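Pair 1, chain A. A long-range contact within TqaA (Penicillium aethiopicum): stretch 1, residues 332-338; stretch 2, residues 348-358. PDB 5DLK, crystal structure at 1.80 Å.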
# COMPACT_ATOMS: atom_id res chain seq x y z
N PRO A 332 -11.09 -10.79 -0.96
CA PRO A 332 -12.04 -11.31 0.02
C PRO A 332 -11.43 -12.33 0.97
O PRO A 332 -10.67 -13.21 0.58
CB PRO A 332 -13.12 -12.01 -0.84
CG PRO A 332 -12.81 -11.59 -2.27
CD PRO A 332 -11.37 -11.33 -2.31
N LEU A 333 -11.80 -12.19 2.24
CA LEU A 333 -11.49 -13.17 3.25
C LEU A 333 -12.82 -13.69 3.75
O LEU A 333 -13.67 -12.90 4.17
CB LEU A 333 -10.69 -12.53 4.41
CG LEU A 333 -10.36 -13.52 5.53
CD1 LEU A 333 -9.48 -14.66 5.00
CD2 LEU A 333 -9.65 -12.75 6.67
N ARG A 334 -13.02 -15.00 3.67
CA ARG A 334 -14.25 -15.62 4.11
C ARG A 334 -14.02 -16.41 5.39
O ARG A 334 -13.08 -17.22 5.46
CB ARG A 334 -14.79 -16.57 3.02
CG ARG A 334 -16.10 -17.24 3.41
CD ARG A 334 -16.55 -18.18 2.29
NE ARG A 334 -17.90 -18.70 2.55
CZ ARG A 334 -18.53 -19.51 1.72
NH1 ARG A 334 -17.94 -19.89 0.60
NH2 ARG A 334 -19.76 -19.94 2.02
N VAL A 335 -14.87 -16.19 6.38
CA VAL A 335 -14.79 -16.93 7.64
C VAL A 335 -16.14 -17.57 7.90
O VAL A 335 -17.17 -16.89 7.99
CB VAL A 335 -14.37 -16.01 8.81
CG1 VAL A 335 -14.33 -16.79 10.13
CG2 VAL A 335 -13.02 -15.38 8.50
N THR A 336 -16.13 -18.89 8.05
CA THR A 336 -17.38 -19.64 8.18
C THR A 336 -17.37 -20.36 9.51
O THR A 336 -16.52 -21.23 9.75
CB THR A 336 -17.56 -20.66 7.07
OG1 THR A 336 -16.68 -21.76 7.30
CG2 THR A 336 -17.25 -20.05 5.71
N PHE A 337 -18.35 -20.02 10.34
CA PHE A 337 -18.50 -20.59 11.68
C PHE A 337 -19.41 -21.80 11.64
O PHE A 337 -20.40 -21.80 10.92
CB PHE A 337 -19.11 -19.57 12.63
CG PHE A 337 -18.30 -18.31 12.79
CD1 PHE A 337 -18.36 -17.30 11.82
CD2 PHE A 337 -17.53 -18.11 13.93
CE1 PHE A 337 -17.64 -16.12 11.98
CE2 PHE A 337 -16.80 -16.95 14.10
CZ PHE A 337 -16.86 -15.95 13.12
N PRO A 338 -19.11 -22.83 12.44
CA PRO A 338 -20.01 -23.99 12.48
C PRO A 338 -21.26 -23.71 13.32
O PRO A 338 -21.36 -22.68 13.97
CB PRO A 338 -19.14 -25.08 13.14
CG PRO A 338 -18.27 -24.34 14.07
CD PRO A 338 -17.93 -23.01 13.31
N ASP A 348 -10.06 -22.77 17.61
CA ASP A 348 -10.65 -23.33 16.39
C ASP A 348 -10.89 -22.22 15.38
O ASP A 348 -10.64 -22.39 14.18
CB ASP A 348 -11.97 -24.05 16.69
CG ASP A 348 -11.79 -25.27 17.60
OD1 ASP A 348 -10.82 -26.02 17.37
OD2 ASP A 348 -12.60 -25.48 18.53
N LEU A 349 -11.38 -21.08 15.87
CA LEU A 349 -11.61 -19.93 14.98
C LEU A 349 -10.29 -19.40 14.46
O LEU A 349 -10.17 -19.06 13.27
CB LEU A 349 -12.39 -18.83 15.72
CG LEU A 349 -12.45 -17.49 14.98
CD1 LEU A 349 -13.15 -17.67 13.64
CD2 LEU A 349 -13.15 -16.41 15.83
N LEU A 350 -9.27 -19.32 15.32
CA LEU A 350 -7.97 -18.80 14.87
C LEU A 350 -7.38 -19.70 13.77
O LEU A 350 -6.90 -19.21 12.76
CB LEU A 350 -7.00 -18.69 16.04
CG LEU A 350 -7.44 -17.63 17.07
CD1 LEU A 350 -6.55 -17.70 18.32
CD2 LEU A 350 -7.33 -16.26 16.43
N HIS A 351 -7.43 -21.02 13.97
CA HIS A 351 -6.87 -21.93 12.97
C HIS A 351 -7.60 -21.82 11.64
O HIS A 351 -6.96 -21.79 10.58
CB HIS A 351 -6.90 -23.39 13.47
CG HIS A 351 -5.76 -23.71 14.39
ND1 HIS A 351 -4.45 -23.49 14.04
CD2 HIS A 351 -5.74 -24.20 15.65
CE1 HIS A 351 -3.66 -23.84 15.05
NE2 HIS A 351 -4.42 -24.27 16.03
N HIS A 352 -8.93 -21.74 11.70
CA HIS A 352 -9.73 -21.60 10.50
C HIS A 352 -9.42 -20.29 9.78
O HIS A 352 -9.24 -20.27 8.56
CB HIS A 352 -11.23 -21.69 10.82
CG HIS A 352 -12.13 -21.37 9.67
ND1 HIS A 352 -12.22 -22.17 8.54
CD2 HIS A 352 -12.99 -20.34 9.47
CE1 HIS A 352 -13.08 -21.63 7.69
NE2 HIS A 352 -13.58 -20.53 8.24
N THR A 353 -9.37 -19.20 10.54
CA THR A 353 -9.13 -17.89 9.94
C THR A 353 -7.77 -17.89 9.24
O THR A 353 -7.62 -17.33 8.14
CB THR A 353 -9.20 -16.77 11.00
OG1 THR A 353 -10.52 -16.76 11.57
CG2 THR A 353 -8.93 -15.40 10.39
N GLN A 354 -6.80 -18.55 9.85
CA GLN A 354 -5.47 -18.54 9.26
C GLN A 354 -5.46 -19.33 7.96
O GLN A 354 -4.92 -18.88 6.96
CB GLN A 354 -4.42 -19.07 10.23
CG GLN A 354 -2.98 -18.86 9.73
CD GLN A 354 -2.00 -18.74 10.88
OE1 GLN A 354 -2.10 -17.82 11.70
NE2 GLN A 354 -1.07 -19.69 10.98
N THR A 355 -6.09 -20.50 7.94
CA THR A 355 -6.10 -21.24 6.69
C THR A 355 -6.99 -20.57 5.63
O THR A 355 -6.75 -20.72 4.44
CB THR A 355 -6.50 -22.72 6.92
OG1 THR A 355 -7.74 -22.78 7.59
CG2 THR A 355 -5.48 -23.39 7.81
N GLN A 356 -7.99 -19.78 6.03
CA GLN A 356 -8.78 -19.05 5.04
C GLN A 356 -7.96 -17.99 4.32
O GLN A 356 -8.34 -17.52 3.25
CB GLN A 356 -10.03 -18.43 5.68
CG GLN A 356 -11.08 -19.49 6.06
CD GLN A 356 -11.59 -20.24 4.82
OE1 GLN A 356 -11.11 -21.33 4.49
NE2 GLN A 356 -12.58 -19.66 4.14
N TYR A 357 -6.82 -17.62 4.92
CA TYR A 357 -5.81 -16.80 4.24
C TYR A 357 -4.80 -17.67 3.47
O TYR A 357 -4.50 -17.39 2.31
CB TYR A 357 -5.09 -15.92 5.27
CG TYR A 357 -3.75 -15.39 4.82
CD1 TYR A 357 -3.64 -14.53 3.73
CD2 TYR A 357 -2.59 -15.72 5.51
CE1 TYR A 357 -2.41 -14.02 3.33
CE2 TYR A 357 -1.36 -15.22 5.11
CZ TYR A 357 -1.28 -14.38 4.02
OH TYR A 357 -0.05 -13.89 3.64
N THR A 358 -4.27 -18.70 4.11
CA THR A 358 -3.15 -19.43 3.50
C THR A 358 -3.60 -20.25 2.30
O THR A 358 -2.79 -20.47 1.38
CB THR A 358 -2.42 -20.34 4.53
OG1 THR A 358 -3.30 -21.34 5.04
CG2 THR A 358 -1.87 -19.51 5.68
O HOH W 1 -8.62 -15.06 1.07

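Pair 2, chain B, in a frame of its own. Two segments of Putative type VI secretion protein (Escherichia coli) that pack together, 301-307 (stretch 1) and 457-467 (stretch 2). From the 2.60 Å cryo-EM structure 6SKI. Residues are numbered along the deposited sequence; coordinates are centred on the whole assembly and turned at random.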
# COMPACT_ATOMS: atom_id res chain seq x y z
N TRP B 301 15.69 0.90 11.82
CA TRP B 301 14.67 1.87 12.18
C TRP B 301 13.69 1.22 13.15
O TRP B 301 13.63 -0.01 13.27
CB TRP B 301 13.93 2.36 10.93
CG TRP B 301 14.76 3.23 10.06
CD1 TRP B 301 15.40 2.87 8.91
CD2 TRP B 301 15.06 4.61 10.26
NE1 TRP B 301 16.07 3.94 8.39
CE2 TRP B 301 15.88 5.02 9.20
CE3 TRP B 301 14.71 5.54 11.25
CZ2 TRP B 301 16.35 6.33 9.09
CZ3 TRP B 301 15.18 6.83 11.13
CH2 TRP B 301 15.99 7.21 10.06
N PRO B 302 12.92 2.03 13.88
CA PRO B 302 11.94 1.46 14.81
C PRO B 302 10.88 0.64 14.09
O PRO B 302 10.24 1.10 13.15
CB PRO B 302 11.34 2.71 15.48
CG PRO B 302 12.48 3.66 15.45
CD PRO B 302 13.00 3.49 14.05
N GLU B 303 10.70 -0.59 14.55
CA GLU B 303 9.76 -1.53 13.95
C GLU B 303 8.97 -2.20 15.06
O GLU B 303 9.57 -2.76 15.99
CB GLU B 303 10.48 -2.57 13.10
CG GLU B 303 9.56 -3.65 12.58
CD GLU B 303 10.11 -4.34 11.35
OE1 GLU B 303 10.56 -3.63 10.44
OE2 GLU B 303 10.08 -5.58 11.30
N LEU B 304 7.65 -2.16 14.97
CA LEU B 304 6.78 -2.80 15.94
C LEU B 304 6.11 -4.00 15.30
O LEU B 304 5.39 -3.86 14.31
CB LEU B 304 5.72 -1.83 16.46
CG LEU B 304 4.76 -2.40 17.50
CD1 LEU B 304 5.50 -2.77 18.76
CD2 LEU B 304 3.68 -1.39 17.81
N ALA B 305 6.34 -5.18 15.87
CA ALA B 305 5.63 -6.37 15.47
C ALA B 305 4.35 -6.47 16.30
O ALA B 305 4.41 -6.51 17.53
CB ALA B 305 6.49 -7.62 15.67
N LEU B 306 3.21 -6.51 15.62
CA LEU B 306 1.93 -6.47 16.30
C LEU B 306 1.09 -7.67 15.89
O LEU B 306 1.09 -8.06 14.72
CB LEU B 306 1.19 -5.17 15.97
CG LEU B 306 0.54 -4.41 17.12
CD1 LEU B 306 1.47 -4.38 18.32
CD2 LEU B 306 0.21 -3.00 16.68
N PRO B 307 0.39 -8.29 16.84
CA PRO B 307 -0.40 -9.48 16.52
C PRO B 307 -1.47 -9.17 15.48
O PRO B 307 -2.17 -8.16 15.57
CB PRO B 307 -1.01 -9.87 17.87
CG PRO B 307 -1.01 -8.59 18.63
CD PRO B 307 0.31 -7.98 18.28
N LYS B 457 -1.91 -0.54 25.53
CA LYS B 457 -0.69 -1.32 25.63
C LYS B 457 0.05 -1.32 24.30
O LYS B 457 1.25 -1.04 24.25
CB LYS B 457 -1.00 -2.74 26.08
CG LYS B 457 0.23 -3.60 26.26
CD LYS B 457 -0.02 -4.73 27.23
CE LYS B 457 1.15 -5.70 27.26
NZ LYS B 457 0.81 -6.95 27.98
N ALA B 458 -0.68 -1.54 23.21
CA ALA B 458 -0.05 -1.51 21.90
C ALA B 458 0.60 -0.17 21.65
O ALA B 458 1.76 -0.10 21.22
CB ALA B 458 -1.07 -1.83 20.81
N ILE B 459 -0.10 0.92 21.97
CA ILE B 459 0.49 2.24 21.80
C ILE B 459 1.75 2.35 22.63
O ILE B 459 2.80 2.79 22.14
CB ILE B 459 -0.53 3.34 22.14
CG1 ILE B 459 -1.54 3.51 21.00
CG2 ILE B 459 0.17 4.65 22.42
CD1 ILE B 459 -2.88 4.00 21.44
N ALA B 460 1.70 1.88 23.88
CA ALA B 460 2.89 1.92 24.71
C ALA B 460 4.01 1.11 24.07
O ALA B 460 5.16 1.56 24.02
CB ALA B 460 2.58 1.40 26.11
N GLN B 461 3.67 -0.05 23.51
CA GLN B 461 4.68 -0.86 22.84
C GLN B 461 5.33 -0.08 21.73
O GLN B 461 6.56 -0.09 21.60
CB GLN B 461 4.05 -2.15 22.31
CG GLN B 461 3.72 -3.15 23.39
CD GLN B 461 3.07 -4.39 22.84
OE1 GLN B 461 2.95 -4.55 21.63
NE2 GLN B 461 2.65 -5.28 23.73
N GLY B 462 4.54 0.68 20.96
CA GLY B 462 5.13 1.50 19.93
C GLY B 462 6.13 2.48 20.50
O GLY B 462 7.27 2.56 20.03
N LYS B 463 5.74 3.17 21.58
CA LYS B 463 6.67 4.09 22.22
C LYS B 463 7.96 3.37 22.59
O LYS B 463 9.06 3.88 22.35
CB LYS B 463 6.03 4.71 23.45
CG LYS B 463 4.83 5.59 23.14
CD LYS B 463 4.19 6.12 24.41
CE LYS B 463 2.94 6.92 24.10
NZ LYS B 463 3.20 8.03 23.14
N ALA B 464 7.84 2.15 23.11
CA ALA B 464 9.02 1.41 23.53
C ALA B 464 9.95 1.16 22.35
O ALA B 464 11.17 1.31 22.47
CB ALA B 464 8.62 0.10 24.20
N VAL B 465 9.39 0.79 21.20
CA VAL B 465 10.26 0.54 20.05
C VAL B 465 10.77 1.86 19.49
O VAL B 465 11.84 1.92 18.88
CB VAL B 465 9.54 -0.31 18.99
CG1 VAL B 465 8.77 -1.43 19.66
CG2 VAL B 465 8.63 0.53 18.13
N ARG B 466 10.02 2.95 19.70
CA ARG B 466 10.47 4.25 19.21
C ARG B 466 11.52 4.84 20.13
O ARG B 466 12.43 5.54 19.67
CB ARG B 466 9.27 5.18 19.04
CG ARG B 466 8.43 4.84 17.83
CD ARG B 466 7.49 5.95 17.45
NE ARG B 466 6.75 6.45 18.60
CZ ARG B 466 5.54 6.03 18.94
NH1 ARG B 466 4.94 5.09 18.22
NH2 ARG B 466 4.93 6.53 20.00
N LEU B 467 11.42 4.58 21.43
CA LEU B 467 12.42 5.00 22.39
C LEU B 467 13.63 4.07 22.41
O LEU B 467 14.50 4.24 23.26
CB LEU B 467 11.81 5.06 23.79
CG LEU B 467 10.96 6.29 24.12
CD1 LEU B 467 10.65 6.33 25.61
CD2 LEU B 467 11.66 7.55 23.68

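Two direct hydrogen bonds tie strand to helix in pair 1, whereas none crosses between the stretches of pair 2, where the same backbone arrangement is held by apolar packing. The contrast is all the sharper because the scaffolds agree so well: 14 central residues superpose with an RMSD of 0.7 Å. In both, a strand runs roughly antiparallel to a helix, at 148° in pair 1 and 149° in pair 2, and the axes approach to 8.1 and 7.8 Å.

The difference is concentrated at two helix positions one turn apart, both with CA-to-CB bonds pointing toward the strand. The first holds His352(A) in pair 1 and Gln461(B) in pair 2. The imidazole meets the strand with its edge, and its NE2 accepts a hydrogen bond from the backbone N of Thr336(A) at 3.0 Å, with a nearly straight N-H...acceptor angle of 174°. Accepting this bond requires a lone pair on NE2, so that nitrogen carries no proton here. Gln461(B) is used differently: its CB lies 3.9 Å from CD1 of Leu304(B), and its OE1 comes within 3.6 Å of CD1 of Leu306(B), while its NE2 is hydrogen-bonded elsewhere in the structure.

At the second position, Gln356(A) matches Val465(B). The amide of Gln356(A) is long enough to reach the strand backbone, and its NE2 donates to O of Arg334(A) at 2.8 Å. Val465(B) has no polar group to offer; its branched, compact side chain instead fills the space, with CG1 3.6 Å from CD1 of Leu304(B).

The strand residues complement these choices. Val335(A) matches Leu304(B). The shorter valine places CG1 3.8 Å from CD1 of Leu349(A) and leaves the histidine ring close to the strand backbone, with NE2 of His352(A) 3.8 Å from CA of Val335(A). The longer leucine, pointing toward the helix, touches four of its residues. One is Gly462(B), whose CA lies 3.9 Å from CD2 of Leu304(B). The glycine matches Thr353(A), a buried residue whose OG1 satisfies itself by donating to O of Leu349(A) at 2.9 Å, a familiar way for threonine to sit in a helix. A CB on the glycine would be crowded by NH1 of Arg466(B), at 3.1 Å.

Toward the ends, Leu333(A) and Pro302(B) coincide. The flexible leucine turns its end to the helix, with CD1 3.5 Å from O of Gln356(A); the rigid proline already points toward it and sets CB 3.5 Å from O of Val465(B). In pair 1 a water also bridges O of Pro332(A), at 2.8 Å, and O of Gln356(A), at 3.3 Å. At the other end Phe337(A) matches Leu306(B), and each leads sideways before its end comes nearer the helix. The long aromatic ring brings CE2 to 3.7 Å from CD1 of Leu349(A), while Leu306(B) CD1 reaches CB of the small Ala458(B) at 4.4 Å.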